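Putative uncharacterized protein (Leishmania major, PDB 3M3I) is of unknown function but belongs to the cupin superfamily (DUF985 family) and forms a two-fold symmetric pair in the crystal. Local coordinates at the interface of chains A and B. Residues are numbered along the deposited sequence; one frame, centred on the assembly and turned at random. Chains: chain A/B, Putative uncharacterized protein.

The three contacts are neighbouring patches of one two-fold symmetric interface between chains A and B. The centres of the C-alpha atoms of contact 1 and contact 2 lie about 12 Å apart, and the C-alpha centre of contact 3 is about 8 Å from both. B:Thr83, on strand 81-87, belongs to all three. Contacts 1 and 3 also share A:Ser175 and A:Ile177 of strand 172-179, while contacts 2 and 3 share A:Tyr60 and B:Thr149. Contact 1 is an apolar core and the other two add hydrogen bonds beside it; the symmetry repeats each with the chains exchanged. Such continuity would suit a stable dimer, although the structure alone does not prove one.

Contact 1: the interface of chains A and B. Residues chain A 83, 85, 87, 175, 177; chain B 83, 85, 175, 177.
A:Met85 and B:Met85 cross at about a right angle, and their methyl groups meet with CE to CE at 3.2 Å. Each thioether chain is bent at chi2 and chi3 (86° and 41° in A:Met85), which turns SD and the CE methyl toward the end of the other methionine and toward Ile177. Nearer the backbone the two chains also pack together, A:Met85 CG lying 3.7 Å from B:Met85 CB. A:Ile177 points its CD1 tip to tip at B:Met85 CE, 3.4 Å away, and B:Ile177 CD1 comes up to A:Met85 SD at 3.6 Å. The two Ile177 CD1 methyls face each other too, but are modelled too close for their separation to be trusted. A:Thr83 CG2 adds a looser contact with B:Ile177 CD1 at 3.9 Å.

Farther out, the ring of A:His87 presents CE1 to B:Met85 CG at 3.4 Å, with B:Met85 CA at the ring edge. A:Ser175 CB lies 3.7 Å from the same B:Met85 CG. Within chain A, A:His87 NE2 and A:Ser175 OG share a hydrogen bond of 2.5 Å, its direction undecided, which should help fix the ring's rotation. No polar pair bonds across this patch. Its likely role is to join strands 81-87 and 172-179 of the two cupin subunits through apolar packing.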
loop_
_atom_site.group_PDB
_atom_site.type_symbol
_atom_site.label_atom_id
_atom_site.label_comp_id
_atom_site.label_asym_id
_atom_site.label_seq_id
_atom_site.Cartn_x
_atom_site.Cartn_y
_atom_site.Cartn_z
ATOM N N THR A 83 -0.586 -2.443 6.728
ATOM C CA THR A 83 -0.684 -3.179 5.475
ATOM C C THR A 83 0.655 -3.126 4.747
ATOM O O THR A 83 1.202 -2.043 4.544
ATOM C CB THR A 83 -1.821 -2.606 4.565
ATOM O OG1 THR A 83 -3.092 -2.753 5.218
ATOM C CG2 THR A 83 -1.862 -3.321 3.246
ATOM N N MET A 85 2.926 -4.020 1.347
ATOM C CA MET A 85 2.845 -4.204 -0.112
ATOM C C MET A 85 4.218 -4.499 -0.712
ATOM O O MET A 85 5.098 -3.673 -0.596
ATOM C CB MET A 85 2.345 -2.926 -0.786
ATOM C CG MET A 85 0.861 -2.831 -1.014
ATOM S SD MET A 85 -0.123 -2.204 0.343
ATOM C CE MET A 85 0.849 -0.851 1.001
ATOM N N HIS A 87 7.242 -4.677 -3.315
ATOM C CA HIS A 87 7.761 -3.871 -4.435
ATOM C C HIS A 87 8.909 -4.552 -5.174
ATOM O O HIS A 87 8.920 -4.569 -6.403
ATOM C CB HIS A 87 8.251 -2.513 -3.939
ATOM C CG HIS A 87 7.156 -1.579 -3.532
ATOM N ND1 HIS A 87 5.984 -1.450 -4.242
ATOM C CD2 HIS A 87 7.076 -0.690 -2.515
ATOM C CE1 HIS A 87 5.220 -0.538 -3.669
ATOM N NE2 HIS A 87 5.860 -0.062 -2.621
ATOM N N SER A 175 6.314 -1.310 0.844
ATOM C CA SER A 175 5.689 -0.149 1.437
ATOM C C SER A 175 4.795 -0.640 2.555
ATOM O O SER A 175 4.201 -1.705 2.440
ATOM C CB SER A 175 4.873 0.619 0.405
ATOM O OG SER A 175 5.711 1.245 -0.532
ATOM N N ILE A 177 1.586 0.774 5.167
ATOM C CA ILE A 177 0.610 1.822 5.488
ATOM C C ILE A 177 -0.029 1.486 6.820
ATOM O O ILE A 177 -0.577 0.415 6.962
ATOM C CB ILE A 177 -0.473 1.920 4.394
ATOM C CG1 ILE A 177 0.177 2.086 3.025
ATOM C CG2 ILE A 177 -1.415 3.079 4.637
ATOM C CD1 ILE A 177 -0.824 1.971 1.911
ATOM N N THR B 83 -3.913 5.773 -2.196
ATOM C CA THR B 83 -2.500 5.483 -2.408
ATOM C C THR B 83 -2.282 4.266 -3.320
ATOM O O THR B 83 -2.892 3.221 -3.132
ATOM C CB THR B 83 -1.776 5.273 -1.070
ATOM O OG1 THR B 83 -1.947 6.423 -0.221
ATOM C CG2 THR B 83 -0.301 5.057 -1.306
ATOM N N MET B 85 0.431 1.418 -5.022
ATOM C CA MET B 85 1.685 0.701 -4.775
ATOM C C MET B 85 1.979 -0.235 -5.929
ATOM O O MET B 85 1.134 -1.059 -6.249
ATOM C CB MET B 85 1.577 -0.148 -3.500
ATOM C CG MET B 85 2.262 0.422 -2.241
ATOM S SD MET B 85 1.348 1.652 -1.274
ATOM C CE MET B 85 -0.334 1.030 -1.369
ATOM N N SER B 175 -1.586 -2.412 -5.909
ATOM C CA SER B 175 -2.584 -2.362 -4.847
ATOM C C SER B 175 -3.020 -0.917 -4.646
ATOM O O SER B 175 -2.185 -0.019 -4.705
ATOM C CB SER B 175 -2.008 -2.866 -3.526
ATOM O OG SER B 175 -1.860 -4.263 -3.522
ATOM N N ILE B 177 -5.110 1.704 -1.855
ATOM C CA ILE B 177 -5.631 1.869 -0.518
ATOM C C ILE B 177 -6.266 3.241 -0.432
ATOM O O ILE B 177 -5.604 4.231 -0.700
ATOM C CB ILE B 177 -4.506 1.732 0.523
ATOM C CG1 ILE B 177 -3.760 0.411 0.272
ATOM C CG2 ILE B 177 -5.063 1.838 1.949
ATOM C CD1 ILE B 177 -2.742 0.013 1.329
#

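Contact 2: the interface of chains A and B. Residues chain A 45-47, 59-60, 179; chain B 59, 81, 83, 149, 179-180.
A:Tyr60 gives its phenol OH to the carboxylate OD1 of B:Asp81 in a hydrogen bond of 2.7 Å. The ring and carboxylate planes stand 86° apart, and the donor meets OD1 on its anti side, 29° out of the carboxylate plane. A:Tyr60 has CG between the backbone N and the carbonyl carbon (chi1 68°), and this torsion sends the ring across to chain B. Near the two-fold, A:Ser179 OG and B:Ser179 OG lie 3.2 Å apart in a hydrogen bond of undecided direction. It competes, with one proton per hydroxyl, against A:Ser179 OG to A:Ala59 O at 2.9 Å, the chain B counterpart, and a weak bond to B:Ala59 O; the structure alone does not show which is made.

Bonds within each chain border the tyrosine. B:Thr83 OG1, near A:Tyr60 CE1, pairs with B:Thr149 OG1 at 2.8 Å, and B:Thr149 CG2 sits beside the phenol OH. A:Ser45 OG bonds A:His47 N and O, shaping the loop whose A:Ser45 N lies 4.0 Å above the tyrosine ring centre; B:Asp81 CG is in plane at the ring edge.

Among apolar contacts, A:Tyr60 CD2 lies 3.7 Å from B:Ser179 CB, and A:Ala59 CB is 3.7 Å from B:Pro180 CD, which follows a cis peptide bond.

In the fold, A:Ala59 and A:Tyr60 join strands 56-58 and 61-67; opposite lie the start of strand 81-87 and the end of strand 172-179.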
loop_
_atom_site.group_PDB
_atom_site.type_symbol
_atom_site.label_atom_id
_atom_site.label_comp_id
_atom_site.label_asym_id
_atom_site.label_seq_id
_atom_site.Cartn_x
_atom_site.Cartn_y
_atom_site.Cartn_z
ATOM N N SER A 45 -1.612 11.634 5.891
ATOM C CA SER A 45 -2.929 12.262 5.677
ATOM C C SER A 45 -3.069 13.652 6.301
ATOM O O SER A 45 -2.677 13.877 7.439
ATOM C CB SER A 45 -4.046 11.365 6.244
ATOM O OG SER A 45 -5.347 11.954 6.067
ATOM N N ALA A 46 -3.656 14.574 5.547
ATOM C CA ALA A 46 -4.007 15.891 6.069
ATOM C C ALA A 46 -5.111 15.795 7.129
ATOM O O ALA A 46 -5.177 16.627 8.030
ATOM C CB ALA A 46 -4.452 16.794 4.932
ATOM N N HIS A 47 -5.960 14.771 7.007
ATOM C CA HIS A 47 -7.179 14.611 7.805
ATOM C C HIS A 47 -6.909 13.725 9.024
ATOM O O HIS A 47 -6.341 12.643 8.897
ATOM C CB HIS A 47 -8.265 13.992 6.920
ATOM C CG HIS A 47 -9.545 13.661 7.631
ATOM N ND1 HIS A 47 -10.498 14.609 7.934
ATOM C CD2 HIS A 47 -10.052 12.476 8.049
ATOM C CE1 HIS A 47 -11.521 14.028 8.530
ATOM N NE2 HIS A 47 -11.279 12.732 8.608
ATOM N N ALA A 59 -5.377 9.996 9.457
ATOM C CA ALA A 59 -6.143 8.904 8.862
ATOM C C ALA A 59 -5.219 7.736 8.550
ATOM O O ALA A 59 -5.474 6.611 8.959
ATOM C CB ALA A 59 -6.863 9.354 7.595
ATOM N N TYR A 60 -4.151 8.031 7.813
ATOM C CA TYR A 60 -3.116 7.061 7.491
ATOM C C TYR A 60 -1.753 7.738 7.478
ATOM O O TYR A 60 -1.652 8.955 7.379
ATOM C CB TYR A 60 -3.373 6.428 6.129
ATOM C CG TYR A 60 -3.204 7.398 4.983
ATOM C CD1 TYR A 60 -2.006 7.502 4.304
ATOM C CD2 TYR A 60 -4.239 8.226 4.593
ATOM C CE1 TYR A 60 -1.850 8.401 3.276
ATOM C CE2 TYR A 60 -4.083 9.134 3.553
ATOM C CZ TYR A 60 -2.883 9.216 2.903
ATOM O OH TYR A 60 -2.726 10.111 1.873
ATOM N N SER A 179 -3.010 2.553 9.386
ATOM C CA SER A 179 -4.272 3.314 9.420
ATOM C C SER A 179 -5.278 2.749 10.425
ATOM O O SER A 179 -5.661 1.574 10.329
ATOM C CB SER A 179 -4.938 3.352 8.052
ATOM O OG SER A 179 -6.240 3.915 8.141
ATOM N N ALA B 59 -11.690 2.843 8.422
ATOM C CA ALA B 59 -10.365 3.494 8.506
ATOM C C ALA B 59 -9.640 3.504 7.161
ATOM O O ALA B 59 -9.052 4.516 6.784
ATOM C CB ALA B 59 -9.482 2.816 9.583
ATOM N N ASP B 81 -7.898 10.524 0.308
ATOM C CA ASP B 81 -6.682 10.204 -0.404
ATOM C C ASP B 81 -6.719 8.733 -0.827
ATOM O O ASP B 81 -7.219 7.889 -0.075
ATOM C CB ASP B 81 -5.462 10.437 0.488
ATOM C CG ASP B 81 -5.308 11.888 0.943
ATOM O OD1 ASP B 81 -4.581 12.100 1.942
ATOM O OD2 ASP B 81 -5.888 12.806 0.324
ATOM N N THR B 83 -3.913 5.773 -2.196
ATOM C CA THR B 83 -2.500 5.483 -2.408
ATOM C C THR B 83 -2.282 4.266 -3.320
ATOM O O THR B 83 -2.892 3.221 -3.132
ATOM C CB THR B 83 -1.776 5.273 -1.070
ATOM O OG1 THR B 83 -1.947 6.423 -0.221
ATOM C CG2 THR B 83 -0.301 5.057 -1.306
ATOM N N THR B 149 0.324 8.926 -3.963
ATOM C CA THR B 149 -0.951 9.172 -3.331
ATOM C C THR B 149 -1.672 10.283 -4.043
ATOM O O THR B 149 -1.196 11.423 -4.088
ATOM C CB THR B 149 -0.798 9.620 -1.874
ATOM O OG1 THR B 149 -0.264 8.546 -1.095
ATOM C CG2 THR B 149 -2.157 10.030 -1.304
ATOM N N SER B 179 -8.073 5.854 2.180
ATOM C CA SER B 179 -8.118 6.115 3.611
ATOM C C SER B 179 -8.346 7.606 3.930
ATOM O O SER B 179 -7.533 8.434 3.544
ATOM C CB SER B 179 -6.809 5.652 4.232
ATOM O OG SER B 179 -6.789 5.862 5.622
ATOM N N PRO B 180 -9.459 7.961 4.626
ATOM C CA PRO B 180 -10.566 7.135 5.079
ATOM C C PRO B 180 -11.231 6.340 3.955
ATOM O O PRO B 180 -11.061 6.658 2.765
ATOM C CB PRO B 180 -11.538 8.151 5.684
ATOM C CG PRO B 180 -10.659 9.242 6.148
ATOM C CD PRO B 180 -9.610 9.349 5.104
#

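Contact 3: the interface of chains A and B. Residues chain A 42-43, 60, 62-63, 175, 177; chain B 83, 106, 147, 149.
In this cupin-family (DUF985) protein the guanidinium of B:Arg106 meets A:Val43 at its edge, with CG1 in its plane and 3.5 Å from NH1. On one face B:Thr149 O of its own chain lies 3.0 Å above the plane, offset toward the rim. The arginine chain bends at chi2, and its CD also lies 3.8 Å from A:Val43 CG1. A:Val43 is on strand 38-44 and B:Arg106 in a loop.

The second flat group is the carboxamide of B:Gln147, which reaches tip to tip toward A:Thr62. Its OE1 accepts a hydrogen bond from A:Thr62 OG1 at 2.6 Å. The donor is tilted 18° from the carbonyl plane, at a C=O...donor angle of 125°. B:Gln147 CG is anti to the backbone N (chi1 177°) and the chain continues extended, carrying the amide across to strand 61-67. The other end, NE2, makes a weak hydrogen bond to A:Ser175 OG at 3.3 Å. Together the two bonds would help set the amide's rotation.

A:Val42 meets the amide tip to tip, with CG1 3.7 Å from B:Gln147 OE1 and CG2 toward NE2. Toward the arginine, A:Val43 CG2 obliquely meets the hydroxyl of B:Thr149, lying 3.6 Å from OG1.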
loop_
_atom_site.group_PDB
_atom_site.type_symbol
_atom_site.label_atom_id
_atom_site.label_comp_id
_atom_site.label_asym_id
_atom_site.label_seq_id
_atom_site.Cartn_x
_atom_site.Cartn_y
_atom_site.Cartn_z
ATOM N N VAL A 42 6.859 8.882 3.897
ATOM C CA VAL A 42 6.508 9.329 2.564
ATOM C C VAL A 42 5.377 10.318 2.704
ATOM O O VAL A 42 5.597 11.510 2.562
ATOM C CB VAL A 42 6.144 8.147 1.640
ATOM C CG1 VAL A 42 6.028 8.604 0.203
ATOM C CG2 VAL A 42 7.202 7.060 1.765
ATOM N N VAL A 43 4.180 9.842 3.030
ATOM C CA VAL A 43 3.059 10.743 3.239
ATOM C C VAL A 43 2.327 10.479 4.535
ATOM O O VAL A 43 2.363 9.380 5.085
ATOM C CB VAL A 43 2.048 10.716 2.077
ATOM C CG1 VAL A 43 2.768 10.962 0.754
ATOM C CG2 VAL A 43 1.283 9.407 2.055
ATOM N N TYR A 60 -4.151 8.031 7.813
ATOM C CA TYR A 60 -3.116 7.061 7.491
ATOM C C TYR A 60 -1.753 7.738 7.478
ATOM O O TYR A 60 -1.652 8.955 7.379
ATOM C CB TYR A 60 -3.373 6.428 6.129
ATOM C CG TYR A 60 -3.204 7.398 4.983
ATOM C CD1 TYR A 60 -2.006 7.502 4.304
ATOM C CD2 TYR A 60 -4.239 8.226 4.593
ATOM C CE1 TYR A 60 -1.850 8.401 3.276
ATOM C CE2 TYR A 60 -4.083 9.134 3.553
ATOM C CZ TYR A 60 -2.883 9.216 2.903
ATOM O OH TYR A 60 -2.726 10.111 1.873
ATOM N N THR A 62 2.209 6.500 5.707
ATOM C CA THR A 62 2.858 5.464 4.877
ATOM C C THR A 62 4.368 5.570 4.969
ATOM O O THR A 62 4.904 6.620 5.338
ATOM C CB THR A 62 2.473 5.529 3.362
ATOM O OG1 THR A 62 3.351 6.434 2.688
ATOM C CG2 THR A 62 1.024 5.963 3.148
ATOM N N ILE A 63 5.041 4.470 4.629
ATOM C CA ILE A 63 6.503 4.407 4.620
ATOM C C ILE A 63 7.009 3.415 3.593
ATOM O O ILE A 63 6.286 2.542 3.149
ATOM C CB ILE A 63 7.096 3.992 5.998
ATOM C CG1 ILE A 63 6.739 2.554 6.352
ATOM C CG2 ILE A 63 6.629 4.917 7.122
ATOM C CD1 ILE A 63 7.552 2.004 7.510
ATOM N N SER A 175 6.314 -1.310 0.844
ATOM C CA SER A 175 5.689 -0.149 1.437
ATOM C C SER A 175 4.795 -0.640 2.555
ATOM O O SER A 175 4.201 -1.705 2.440
ATOM C CB SER A 175 4.873 0.619 0.405
ATOM O OG SER A 175 5.711 1.245 -0.532
ATOM N N ILE A 177 1.586 0.774 5.167
ATOM C CA ILE A 177 0.610 1.822 5.488
ATOM C C ILE A 177 -0.029 1.486 6.820
ATOM O O ILE A 177 -0.577 0.415 6.962
ATOM C CB ILE A 177 -0.473 1.920 4.394
ATOM C CG1 ILE A 177 0.177 2.086 3.025
ATOM C CG2 ILE A 177 -1.415 3.079 4.637
ATOM C CD1 ILE A 177 -0.824 1.971 1.911
ATOM N N THR B 83 -3.913 5.773 -2.196
ATOM C CA THR B 83 -2.500 5.483 -2.408
ATOM C C THR B 83 -2.282 4.266 -3.320
ATOM O O THR B 83 -2.892 3.221 -3.132
ATOM C CB THR B 83 -1.776 5.273 -1.070
ATOM O OG1 THR B 83 -1.947 6.423 -0.221
ATOM C CG2 THR B 83 -0.301 5.057 -1.306
ATOM N N ARG B 106 0.088 16.543 2.373
ATOM C CA ARG B 106 0.144 15.102 2.651
ATOM C C ARG B 106 1.561 14.556 2.449
ATOM O O ARG B 106 2.321 14.412 3.402
ATOM C CB ARG B 106 -0.856 14.332 1.766
ATOM C CG ARG B 106 -0.719 14.534 0.244
ATOM C CD ARG B 106 0.229 13.542 -0.442
ATOM N NE ARG B 106 0.255 13.742 -1.899
ATOM C CZ ARG B 106 1.152 13.218 -2.746
ATOM N NH1 ARG B 106 2.138 12.432 -2.332
ATOM N NH2 ARG B 106 1.062 13.489 -4.037
ATOM N N GLN B 147 5.437 4.101 -4.983
ATOM C CA GLN B 147 4.240 4.475 -4.268
ATOM C C GLN B 147 3.932 5.927 -4.599
ATOM O O GLN B 147 4.840 6.699 -4.863
ATOM C CB GLN B 147 4.489 4.305 -2.766
ATOM C CG GLN B 147 3.342 4.730 -1.858
ATOM C CD GLN B 147 3.818 5.131 -0.473
ATOM O OE1 GLN B 147 3.293 6.075 0.113
ATOM N NE2 GLN B 147 4.822 4.420 0.051
ATOM N N THR B 149 0.324 8.926 -3.963
ATOM C CA THR B 149 -0.951 9.172 -3.331
ATOM C C THR B 149 -1.672 10.283 -4.043
ATOM O O THR B 149 -1.196 11.423 -4.088
ATOM C CB THR B 149 -0.798 9.620 -1.874
ATOM O OG1 THR B 149 -0.264 8.546 -1.095
ATOM C CG2 THR B 149 -2.157 10.030 -1.304
#